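Putative TetR-family transcriptional regulator (Rhodococcus sp., PDB 2G3B) probably binds operator DNA as a TetR-family repressor, through an N-terminal helix-turn-helix domain joined to an all-helical C-terminal domain. Local coordinates at residues Met1-Ala11 with Ala33-Phe44; Leu80-Asp90 with Thr173-Ile184. All coordinates share one frame; numbering follows the deposited sequence.

Contact 1: Met1-Ala11 with Ala33-Phe44; sequences MSERRDAILKA and AGVSPGLLYYHF
Ile-8 is the bump at the middle of this contact, and side chains of 33-44 form the hollow around it. Its CG1 lies 3.7 Å from Val-35 CG2, and the two side chains cross at about a right angle. Its CG2 branch, anti to the backbone N, meets Leu-40 CD1 at 3.7 Å. Its CD1 sits in the ring plane of Phe-44, at the edge. Leu-9 continues this surface, with CD2 3.7 Å from Phe-44 CZ. Near Ala-7 small side chains meet: the CB atoms of Ala-7 and Ala-33 are 4.0 Å apart, and Ala-11 adds a second methyl beside Ala-33.

Segment 33-44 belongs to the predicted helix-turn-helix, residues 25-44. Gly-34 ends the preceding helix in a Schellman motif, and Ser-36 caps helix 37-44 through its OG, which accepts from Leu-39 N. Helix 37-44, the recognition helix in TetR relatives, runs at 100° to helix 2-11.

Two arginines border the apolar patch. Leu-39 CD2 lies over one face of the Arg-4 guanidinium, 3.4 Å from Arg-4 NE. Arg-5 rests on His-43 in a CH-pi contact, its CG 3.6 Å from the ring centroid. A bend at chi3 (90°) then turns its guanidinium past the ring, with His-43 CB over one face. Leu-50 of helix 47-66 also touches Ile-8.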
loop_
_atom_site.group_PDB
_atom_site.type_symbol
_atom_site.label_atom_id
_atom_site.label_comp_id
_atom_site.label_asym_id
_atom_site.label_seq_id
_atom_site.Cartn_x
_atom_site.Cartn_y
_atom_site.Cartn_z
HETATM N N MSE A 1 -27.119 19.717 -9.735
HETATM C CA MSE A 1 -25.721 20.178 -9.997
HETATM C C MSE A 1 -24.872 19.772 -8.805
HETATM O O MSE A 1 -23.802 19.258 -9.011
HETATM C CB MSE A 1 -25.660 21.663 -10.287
HETATM C CG MSE A 1 -26.750 22.142 -11.290
HETATM SE SE MSE A 1 -28.708 22.316 -10.712
HETATM C CE MSE A 1 -29.708 20.816 -11.783
ATOM N N SER A 2 -25.356 19.946 -7.566
ATOM C CA SER A 2 -24.740 19.244 -6.414
ATOM C C SER A 2 -25.186 17.772 -6.253
ATOM O O SER A 2 -24.364 16.905 -5.934
ATOM C CB SER A 2 -24.841 19.997 -5.096
ATOM O OG SER A 2 -23.877 19.457 -4.193
ATOM N N GLU A 3 -26.461 17.495 -6.512
ATOM C CA GLU A 3 -26.906 16.135 -6.830
ATOM C C GLU A 3 -26.168 15.605 -8.070
ATOM O O GLU A 3 -25.865 14.419 -8.158
ATOM C CB GLU A 3 -28.421 16.098 -7.082
ATOM C CG GLU A 3 -28.965 14.821 -7.756
ATOM C CD GLU A 3 -30.431 14.973 -8.228
ATOM O OE1 GLU A 3 -30.670 15.111 -9.455
ATOM O OE2 GLU A 3 -31.335 14.963 -7.362
ATOM N N ARG A 4 -25.872 16.486 -9.015
ATOM C CA ARG A 4 -25.209 16.043 -10.245
ATOM C C ARG A 4 -23.690 15.871 -10.058
ATOM O O ARG A 4 -23.108 14.954 -10.616
ATOM C CB ARG A 4 -25.549 16.965 -11.431
ATOM C CG ARG A 4 -27.042 17.008 -11.789
ATOM C CD ARG A 4 -27.262 17.729 -13.138
ATOM N NE ARG A 4 -26.827 19.143 -13.140
ATOM C CZ ARG A 4 -27.083 20.047 -14.102
ATOM N NH1 ARG A 4 -27.784 19.743 -15.202
ATOM N NH2 ARG A 4 -26.603 21.279 -13.969
ATOM N N ARG A 5 -23.063 16.763 -9.294
ATOM C CA ARG A 5 -21.648 16.606 -8.922
ATOM C C ARG A 5 -21.457 15.268 -8.196
ATOM O O ARG A 5 -20.571 14.516 -8.554
ATOM C CB ARG A 5 -21.157 17.757 -8.038
ATOM C CG ARG A 5 -20.944 19.038 -8.799
ATOM C CD ARG A 5 -20.516 20.170 -7.892
ATOM N NE ARG A 5 -19.054 20.263 -7.761
ATOM C CZ ARG A 5 -18.313 21.307 -8.164
ATOM N NH1 ARG A 5 -18.880 22.383 -8.727
ATOM N NH2 ARG A 5 -16.990 21.289 -8.001
ATOM N N ASP A 6 -22.310 14.980 -7.212
ATOM C CA ASP A 6 -22.295 13.695 -6.480
ATOM C C ASP A 6 -22.437 12.467 -7.396
ATOM O O ASP A 6 -21.730 11.485 -7.198
ATOM C CB ASP A 6 -23.411 13.683 -5.419
ATOM C CG ASP A 6 -23.474 12.354 -4.616
ATOM O OD1 ASP A 6 -22.855 12.289 -3.524
ATOM O OD2 ASP A 6 -24.129 11.372 -5.077
ATOM N N ALA A 7 -23.339 12.525 -8.397
ATOM C CA ALA A 7 -23.491 11.440 -9.378
ATOM C C ALA A 7 -22.231 11.264 -10.201
ATOM O O ALA A 7 -21.810 10.142 -10.477
ATOM C CB ALA A 7 -24.724 11.690 -10.332
ATOM N N ILE A 8 -21.608 12.373 -10.589
ATOM C CA ILE A 8 -20.390 12.289 -11.375
ATOM C C ILE A 8 -19.275 11.581 -10.556
ATOM O O ILE A 8 -18.540 10.714 -11.077
ATOM C CB ILE A 8 -19.883 13.686 -11.872
ATOM C CG1 ILE A 8 -20.803 14.210 -13.001
ATOM C CG2 ILE A 8 -18.461 13.565 -12.394
ATOM C CD1 ILE A 8 -20.710 15.766 -13.241
ATOM N N LEU A 9 -19.145 12.001 -9.306
ATOM C CA LEU A 9 -18.040 11.540 -8.449
ATOM C C LEU A 9 -18.274 10.062 -8.079
ATOM O O LEU A 9 -17.366 9.225 -8.136
ATOM C CB LEU A 9 -17.929 12.466 -7.212
ATOM C CG LEU A 9 -17.482 13.883 -7.632
ATOM C CD1 LEU A 9 -17.378 14.855 -6.496
ATOM C CD2 LEU A 9 -16.178 13.793 -8.418
ATOM N N LYS A 10 -19.514 9.723 -7.754
ATOM C CA LYS A 10 -19.867 8.331 -7.480
ATOM C C LYS A 10 -19.506 7.404 -8.681
ATOM O O LYS A 10 -18.976 6.294 -8.504
ATOM C CB LYS A 10 -21.352 8.295 -7.178
ATOM C CG LYS A 10 -21.955 6.928 -6.955
ATOM C CD LYS A 10 -23.466 7.082 -7.030
ATOM C CE LYS A 10 -23.970 7.716 -5.740
ATOM N N ALA A 11 -19.855 7.834 -9.894
ATOM C CA ALA A 11 -19.513 7.083 -11.108
ATOM C C ALA A 11 -18.003 7.059 -11.332
ATOM O O ALA A 11 -17.448 6.089 -11.836
ATOM C CB ALA A 11 -20.250 7.724 -12.359
ATOM N N ALA A 33 -23.436 8.720 -15.143
ATOM C CA ALA A 33 -23.965 9.653 -14.173
ATOM C C ALA A 33 -25.238 10.321 -14.652
ATOM O O ALA A 33 -25.843 11.062 -13.892
ATOM C CB ALA A 33 -22.886 10.717 -13.729
ATOM N N GLY A 34 -25.626 10.054 -15.899
ATOM C CA GLY A 34 -26.828 10.624 -16.506
ATOM C C GLY A 34 -26.635 12.097 -16.825
ATOM O O GLY A 34 -27.605 12.901 -16.804
ATOM N N VAL A 35 -25.385 12.484 -17.087
ATOM C CA VAL A 35 -25.123 13.900 -17.434
ATOM C C VAL A 35 -24.300 14.038 -18.709
ATOM O O VAL A 35 -23.874 13.043 -19.249
ATOM C CB VAL A 35 -24.435 14.629 -16.257
ATOM C CG1 VAL A 35 -25.352 14.552 -14.977
ATOM C CG2 VAL A 35 -23.053 14.018 -15.982
ATOM N N SER A 36 -24.051 15.262 -19.166
ATOM C CA SER A 36 -23.270 15.478 -20.363
ATOM C C SER A 36 -21.808 15.645 -19.970
ATOM O O SER A 36 -21.500 16.172 -18.919
ATOM C CB SER A 36 -23.729 16.752 -21.070
ATOM O OG SER A 36 -23.291 17.878 -20.307
ATOM N N PRO A 37 -20.884 15.234 -20.853
ATOM C CA PRO A 37 -19.472 15.598 -20.684
ATOM C C PRO A 37 -19.271 17.096 -20.358
ATOM O O PRO A 37 -18.468 17.394 -19.496
ATOM C CB PRO A 37 -18.878 15.259 -22.056
ATOM C CG PRO A 37 -19.705 14.052 -22.477
ATOM C CD PRO A 37 -21.111 14.392 -22.048
ATOM N N GLY A 38 -20.007 18.023 -21.001
ATOM C CA GLY A 38 -19.812 19.462 -20.779
ATOM C C GLY A 38 -20.127 19.867 -19.328
ATOM O O GLY A 38 -19.509 20.799 -18.748
ATOM N N LEU A 39 -21.083 19.184 -18.714
ATOM C CA LEU A 39 -21.376 19.522 -17.294
ATOM C C LEU A 39 -20.222 19.099 -16.436
ATOM O O LEU A 39 -19.857 19.801 -15.467
ATOM C CB LEU A 39 -22.647 18.875 -16.786
ATOM C CG LEU A 39 -23.005 19.187 -15.324
ATOM C CD1 LEU A 39 -23.434 20.667 -15.147
ATOM C CD2 LEU A 39 -24.037 18.261 -14.809
ATOM N N LEU A 40 -19.650 17.942 -16.772
ATOM C CA LEU A 40 -18.522 17.431 -15.997
ATOM C C LEU A 40 -17.338 18.427 -16.078
ATOM O O LEU A 40 -16.715 18.796 -15.035
ATOM C CB LEU A 40 -18.211 15.993 -16.477
ATOM C CG LEU A 40 -17.175 15.185 -15.724
ATOM C CD1 LEU A 40 -17.451 13.662 -15.925
ATOM C CD2 LEU A 40 -15.785 15.614 -16.258
ATOM N N TYR A 41 -17.053 18.918 -17.286
ATOM C CA TYR A 41 -16.004 19.914 -17.449
ATOM C C TYR A 41 -16.307 21.266 -16.813
ATOM O O TYR A 41 -15.392 21.941 -16.318
ATOM C CB TYR A 41 -15.697 20.166 -18.911
ATOM C CG TYR A 41 -15.126 18.976 -19.639
ATOM C CD1 TYR A 41 -13.986 18.339 -19.196
ATOM C CD2 TYR A 41 -15.696 18.543 -20.841
ATOM C CE1 TYR A 41 -13.452 17.255 -19.889
ATOM C CE2 TYR A 41 -15.156 17.450 -21.554
ATOM C CZ TYR A 41 -14.048 16.834 -21.080
ATOM O OH TYR A 41 -13.506 15.792 -21.791
ATOM N N TYR A 42 -17.573 21.675 -16.850
ATOM C CA TYR A 42 -17.982 22.863 -16.101
ATOM C C TYR A 42 -17.664 22.758 -14.598
ATOM O O TYR A 42 -17.157 23.707 -14.001
ATOM C CB TYR A 42 -19.459 23.163 -16.309
ATOM C CG TYR A 42 -19.870 24.496 -15.703
ATOM C CD1 TYR A 42 -19.413 25.730 -16.246
ATOM C CD2 TYR A 42 -20.709 24.537 -14.595
ATOM C CE1 TYR A 42 -19.789 26.968 -15.662
ATOM C CE2 TYR A 42 -21.060 25.750 -14.006
ATOM C CZ TYR A 42 -20.612 26.949 -14.550
ATOM O OH TYR A 42 -20.996 28.135 -13.967
ATOM N N HIS A 43 -17.970 21.622 -13.979
ATOM C CA HIS A 43 -17.713 21.526 -12.514
ATOM C C HIS A 43 -16.295 21.222 -12.152
ATOM O O HIS A 43 -15.849 21.620 -11.087
ATOM C CB HIS A 43 -18.588 20.453 -11.847
ATOM C CG HIS A 43 -20.031 20.825 -11.786
ATOM N ND1 HIS A 43 -20.460 22.020 -11.247
ATOM C CD2 HIS A 43 -21.147 20.168 -12.185
ATOM C CE1 HIS A 43 -21.777 22.098 -11.343
ATOM N NE2 HIS A 43 -22.220 20.984 -11.898
ATOM N N PHE A 44 -15.602 20.442 -12.972
ATOM C CA PHE A 44 -14.292 19.893 -12.570
ATOM C C PHE A 44 -13.127 20.341 -13.467
ATOM O O PHE A 44 -11.973 20.058 -13.177
ATOM C CB PHE A 44 -14.395 18.368 -12.490
ATOM C CG PHE A 44 -15.457 17.903 -11.510
ATOM C CD1 PHE A 44 -16.643 17.316 -11.968
ATOM C CD2 PHE A 44 -15.279 18.079 -10.121
ATOM C CE1 PHE A 44 -17.634 16.894 -11.049
ATOM C CE2 PHE A 44 -16.276 17.665 -9.196
ATOM C CZ PHE A 44 -17.434 17.067 -9.668
#

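Contact 2: Leu80-Asp90 with Thr173-Ile184; sequences LTRSLLGEIQD and TEDARSHLLGAI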
loop_
_atom_site.group_PDB
_atom_site.type_symbol
_atom_site.label_atom_id
_atom_site.label_comp_id
_atom_site.label_asym_id
_atom_site.label_seq_id
_atom_site.Cartn_x
_atom_site.Cartn_y
_atom_site.Cartn_z
ATOM N N LEU A 80 -10.346 6.091 17.885
ATOM C CA LEU A 80 -9.251 5.544 17.101
ATOM C C LEU A 80 -9.523 4.170 16.522
ATOM O O LEU A 80 -9.185 3.900 15.373
ATOM C CB LEU A 80 -8.000 5.415 17.961
ATOM C CG LEU A 80 -6.906 6.454 17.969
ATOM C CD1 LEU A 80 -5.730 5.786 18.662
ATOM C CD2 LEU A 80 -6.530 6.864 16.548
ATOM N N THR A 81 -10.065 3.273 17.349
ATOM C CA THR A 81 -10.394 1.915 16.919
ATOM C C THR A 81 -11.426 1.949 15.802
ATOM O O THR A 81 -11.265 1.267 14.805
ATOM C CB THR A 81 -10.971 1.079 18.088
ATOM O OG1 THR A 81 -9.978 0.959 19.104
ATOM C CG2 THR A 81 -11.392 -0.326 17.644
ATOM N N ARG A 82 -12.500 2.711 16.012
ATOM C CA ARG A 82 -13.581 2.811 15.019
ATOM C C ARG A 82 -13.050 3.353 13.686
ATOM O O ARG A 82 -13.432 2.888 12.613
ATOM C CB ARG A 82 -14.698 3.702 15.540
ATOM C CG ARG A 82 -15.758 4.051 14.477
ATOM C CD ARG A 82 -16.801 5.035 15.035
ATOM N NE ARG A 82 -17.275 4.573 16.336
ATOM C CZ ARG A 82 -17.039 5.199 17.482
ATOM N NH1 ARG A 82 -16.363 6.353 17.486
ATOM N NH2 ARG A 82 -17.500 4.676 18.619
ATOM N N SER A 83 -12.199 4.372 13.775
ATOM C CA SER A 83 -11.621 4.970 12.600
ATOM C C SER A 83 -10.791 3.970 11.794
ATOM O O SER A 83 -11.054 3.783 10.586
ATOM C CB SER A 83 -10.787 6.182 12.973
ATOM O OG SER A 83 -10.005 6.524 11.846
ATOM N N LEU A 84 -9.829 3.315 12.458
ATOM C CA LEU A 84 -8.913 2.401 11.783
ATOM C C LEU A 84 -9.623 1.153 11.278
ATOM O O LEU A 84 -9.411 0.760 10.136
ATOM C CB LEU A 84 -7.677 2.081 12.611
ATOM C CG LEU A 84 -6.923 3.396 12.955
ATOM C CD1 LEU A 84 -5.983 3.207 14.115
ATOM C CD2 LEU A 84 -6.200 3.970 11.734
ATOM N N LEU A 85 -10.524 0.593 12.051
ATOM C CA LEU A 85 -11.230 -0.631 11.599
ATOM C C LEU A 85 -12.264 -0.340 10.514
ATOM O O LEU A 85 -12.545 -1.204 9.676
ATOM C CB LEU A 85 -11.883 -1.402 12.808
ATOM C CG LEU A 85 -11.038 -2.571 13.403
ATOM C CD1 LEU A 85 -9.779 -1.982 14.001
ATOM C CD2 LEU A 85 -11.810 -3.334 14.498
ATOM N N GLY A 86 -12.863 0.855 10.558
ATOM C CA GLY A 86 -13.863 1.269 9.562
ATOM C C GLY A 86 -13.374 1.217 8.108
ATOM O O GLY A 86 -14.193 1.137 7.179
ATOM N N GLU A 87 -12.053 1.245 7.924
ATOM C CA GLU A 87 -11.387 1.209 6.593
ATOM C C GLU A 87 -11.421 -0.148 5.894
ATOM O O GLU A 87 -11.260 -0.272 4.648
ATOM C CB GLU A 87 -9.901 1.602 6.794
ATOM C CG GLU A 87 -9.661 2.971 7.430
ATOM C CD GLU A 87 -10.105 4.136 6.507
ATOM O OE1 GLU A 87 -10.195 3.955 5.286
ATOM O OE2 GLU A 87 -10.356 5.232 7.023
ATOM N N ILE A 88 -11.586 -1.186 6.701
ATOM C CA ILE A 88 -11.527 -2.563 6.218
ATOM C C ILE A 88 -12.737 -3.334 6.707
ATOM O O ILE A 88 -12.780 -3.780 7.838
ATOM C CB ILE A 88 -10.175 -3.282 6.515
ATOM C CG1 ILE A 88 -9.000 -2.513 5.880
ATOM C CG2 ILE A 88 -10.234 -4.788 6.059
ATOM C CD1 ILE A 88 -7.617 -3.011 6.335
ATOM N N GLN A 89 -13.721 -3.474 5.801
ATOM C CA GLN A 89 -15.048 -4.048 6.083
ATOM C C GLN A 89 -15.569 -4.649 4.816
ATOM O O GLN A 89 -15.303 -4.124 3.740
ATOM C CB GLN A 89 -16.113 -2.985 6.522
ATOM C CG GLN A 89 -15.696 -2.059 7.629
ATOM C CD GLN A 89 -16.871 -1.216 8.149
ATOM O OE1 GLN A 89 -17.905 -1.758 8.557
ATOM N NE2 GLN A 89 -16.727 0.104 8.100
ATOM N N ASP A 90 -16.270 -5.770 4.943
ATOM C CA ASP A 90 -16.934 -6.438 3.818
ATOM C C ASP A 90 -18.283 -5.755 3.570
ATOM O O ASP A 90 -19.354 -6.351 3.840
ATOM C CB ASP A 90 -17.221 -7.910 4.162
ATOM C CG ASP A 90 -15.964 -8.747 4.307
ATOM O OD1 ASP A 90 -14.940 -8.420 3.665
ATOM O OD2 ASP A 90 -15.986 -9.742 5.101
ATOM N N THR A 173 -10.512 -10.465 5.672
ATOM C CA THR A 173 -11.062 -9.300 6.330
ATOM C C THR A 173 -10.853 -9.398 7.873
ATOM O O THR A 173 -10.351 -8.437 8.502
ATOM C CB THR A 173 -12.591 -9.166 6.020
ATOM O OG1 THR A 173 -12.750 -9.176 4.596
ATOM C CG2 THR A 173 -13.143 -7.837 6.558
ATOM N N GLU A 174 -11.242 -10.537 8.451
ATOM C CA GLU A 174 -11.198 -10.695 9.915
ATOM C C GLU A 174 -9.744 -10.672 10.415
ATOM O O GLU A 174 -9.496 -10.155 11.520
ATOM C CB GLU A 174 -11.939 -11.961 10.364
ATOM C CG GLU A 174 -11.353 -13.320 9.934
ATOM C CD GLU A 174 -11.822 -13.826 8.525
ATOM O OE1 GLU A 174 -12.394 -13.042 7.694
ATOM O OE2 GLU A 174 -11.569 -15.032 8.275
ATOM N N ASP A 175 -8.790 -11.204 9.611
ATOM C CA ASP A 175 -7.379 -11.132 10.007
ATOM C C ASP A 175 -6.903 -9.686 10.011
ATOM O O ASP A 175 -6.272 -9.224 10.949
ATOM C CB ASP A 175 -6.474 -11.957 9.055
ATOM C CG ASP A 175 -6.276 -13.379 9.537
ATOM O OD1 ASP A 175 -7.058 -13.845 10.427
ATOM O OD2 ASP A 175 -5.343 -14.028 9.029
ATOM N N ALA A 176 -7.187 -8.985 8.927
ATOM C CA ALA A 176 -6.784 -7.570 8.786
ATOM C C ALA A 176 -7.340 -6.668 9.927
ATOM O O ALA A 176 -6.628 -5.835 10.484
ATOM C CB ALA A 176 -7.191 -7.045 7.354
ATOM N N ARG A 177 -8.617 -6.866 10.284
ATOM C CA ARG A 177 -9.220 -6.141 11.418
ATOM C C ARG A 177 -8.555 -6.470 12.744
ATOM O O ARG A 177 -8.307 -5.566 13.546
ATOM C CB ARG A 177 -10.746 -6.406 11.440
ATOM C CG ARG A 177 -11.402 -5.733 10.207
ATOM C CD ARG A 177 -12.913 -6.213 9.981
ATOM N NE ARG A 177 -13.745 -5.885 11.168
ATOM C CZ ARG A 177 -14.276 -4.681 11.381
ATOM N NH1 ARG A 177 -14.045 -3.673 10.538
ATOM N NH2 ARG A 177 -15.037 -4.484 12.427
ATOM N N SER A 178 -8.276 -7.752 12.959
ATOM C CA SER A 178 -7.687 -8.203 14.207
ATOM C C SER A 178 -6.316 -7.584 14.280
ATOM O O SER A 178 -5.907 -7.180 15.360
ATOM C CB SER A 178 -7.489 -9.712 14.241
ATOM O OG SER A 178 -6.995 -10.078 15.548
ATOM N N HIS A 179 -5.575 -7.506 13.148
ATOM C CA HIS A 179 -4.168 -6.973 13.263
ATOM C C HIS A 179 -4.174 -5.482 13.584
ATOM O O HIS A 179 -3.308 -4.973 14.334
ATOM C CB HIS A 179 -3.383 -7.164 11.954
ATOM C CG HIS A 179 -3.207 -8.593 11.519
ATOM N ND1 HIS A 179 -3.279 -9.659 12.385
ATOM C CD2 HIS A 179 -2.971 -9.125 10.290
ATOM C CE1 HIS A 179 -3.123 -10.783 11.716
ATOM N NE2 HIS A 179 -2.878 -10.480 10.456
ATOM N N LEU A 180 -5.137 -4.761 13.008
ATOM C CA LEU A 180 -5.288 -3.337 13.327
ATOM C C LEU A 180 -5.611 -3.141 14.791
ATOM O O LEU A 180 -5.093 -2.221 15.440
ATOM C CB LEU A 180 -6.386 -2.659 12.478
ATOM C CG LEU A 180 -5.984 -2.323 11.034
ATOM C CD1 LEU A 180 -7.239 -1.925 10.255
ATOM C CD2 LEU A 180 -4.995 -1.190 11.005
ATOM N N LEU A 181 -6.457 -4.014 15.333
ATOM C CA LEU A 181 -6.742 -3.927 16.776
ATOM C C LEU A 181 -5.504 -4.147 17.580
ATOM O O LEU A 181 -5.315 -3.475 18.598
ATOM C CB LEU A 181 -7.764 -4.992 17.203
ATOM C CG LEU A 181 -9.245 -4.761 16.980
ATOM C CD1 LEU A 181 -10.034 -6.073 17.343
ATOM C CD2 LEU A 181 -9.773 -3.555 17.798
ATOM N N GLY A 182 -4.693 -5.133 17.201
ATOM C CA GLY A 182 -3.465 -5.441 18.013
ATOM C C GLY A 182 -2.497 -4.259 17.913
ATOM O O GLY A 182 -1.903 -3.849 18.917
ATOM N N ALA A 183 -2.350 -3.679 16.716
ATOM C CA ALA A 183 -1.529 -2.454 16.562
ATOM C C ALA A 183 -1.942 -1.291 17.490
ATOM O O ALA A 183 -1.086 -0.703 18.194
ATOM C CB ALA A 183 -1.497 -2.014 15.118
ATOM N N ILE A 184 -3.238 -1.001 17.531
ATOM C CA ILE A 184 -3.817 -0.027 18.473
ATOM C C ILE A 184 -3.561 -0.358 19.898
ATOM O O ILE A 184 -3.216 0.560 20.684
ATOM C CB ILE A 184 -5.357 0.073 18.331
ATOM C CG1 ILE A 184 -5.696 0.677 16.979
ATOM C CG2 ILE A 184 -5.962 0.890 19.536
ATOM C CD1 ILE A 184 -7.129 0.343 16.431
#
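The Arg-177 guanidinium is the flat group that bridges the two segments. Leu-85 CD2 lies over one face, offset toward the rim. At the edge, in plane, is Ile-88 O, which accepts from Arg-177 NH1 at 3.0 Å with an N-H...O angle of 162°. The arginine chain bends at chi3 (60°), which brings NH1 to the carbonyl of Ile-88. Gln-89 meets NH1 through its CG, while its amide NE2 donates to Gly-86 O at 2.9 Å.

Further along, Thr-173 OG1 donates to Asp-90 OD1, though the modelled distance of 2.5 Å is doubtfully short. Trp-166 NE1 is a second partner of that hydroxyl.

The helices run roughly antiparallel, at 148°, and interlock by knobs-into-holes. Leu-85 fits among Arg-177, Leu-180, Leu-181 and Ile-184. Ile-184 fits among Leu-80, Thr-81, Leu-84 and Leu-85, with its CG1 3.8 Å from Leu-84 CD1. Ile-88 CG2 packs 4.0 Å from Ala-176 CB.

This pairing lies in the BetI-type C-terminal region. Helix 148-167 touches Leu-84 and Ile-88, helix 115-139 also touches Leu-84, and His-179 packs on Thr-154 of the second subunit.

Overall arrangement
Contact 1 and contact 2 lie on opposite sides of the chain's centre. Their centres are 33 Å apart, and their nearest atoms are about 16 Å apart, so they do not touch. They follow in series along the chain. Contact 1 joins the first helix to the predicted helix-turn-helix at the probable DNA-binding end. Contact 2 joins two helices of the C-terminal region, close to the second subunit. Helix 47-66 links the two: its Leu-50, Ala-53 and Tyr-57 touch residues of contact 1, while its Tyr-65 and Arg-66 reach segment 80-90. A glycerol, probably from crystallisation, binds Glu-87 in that segment.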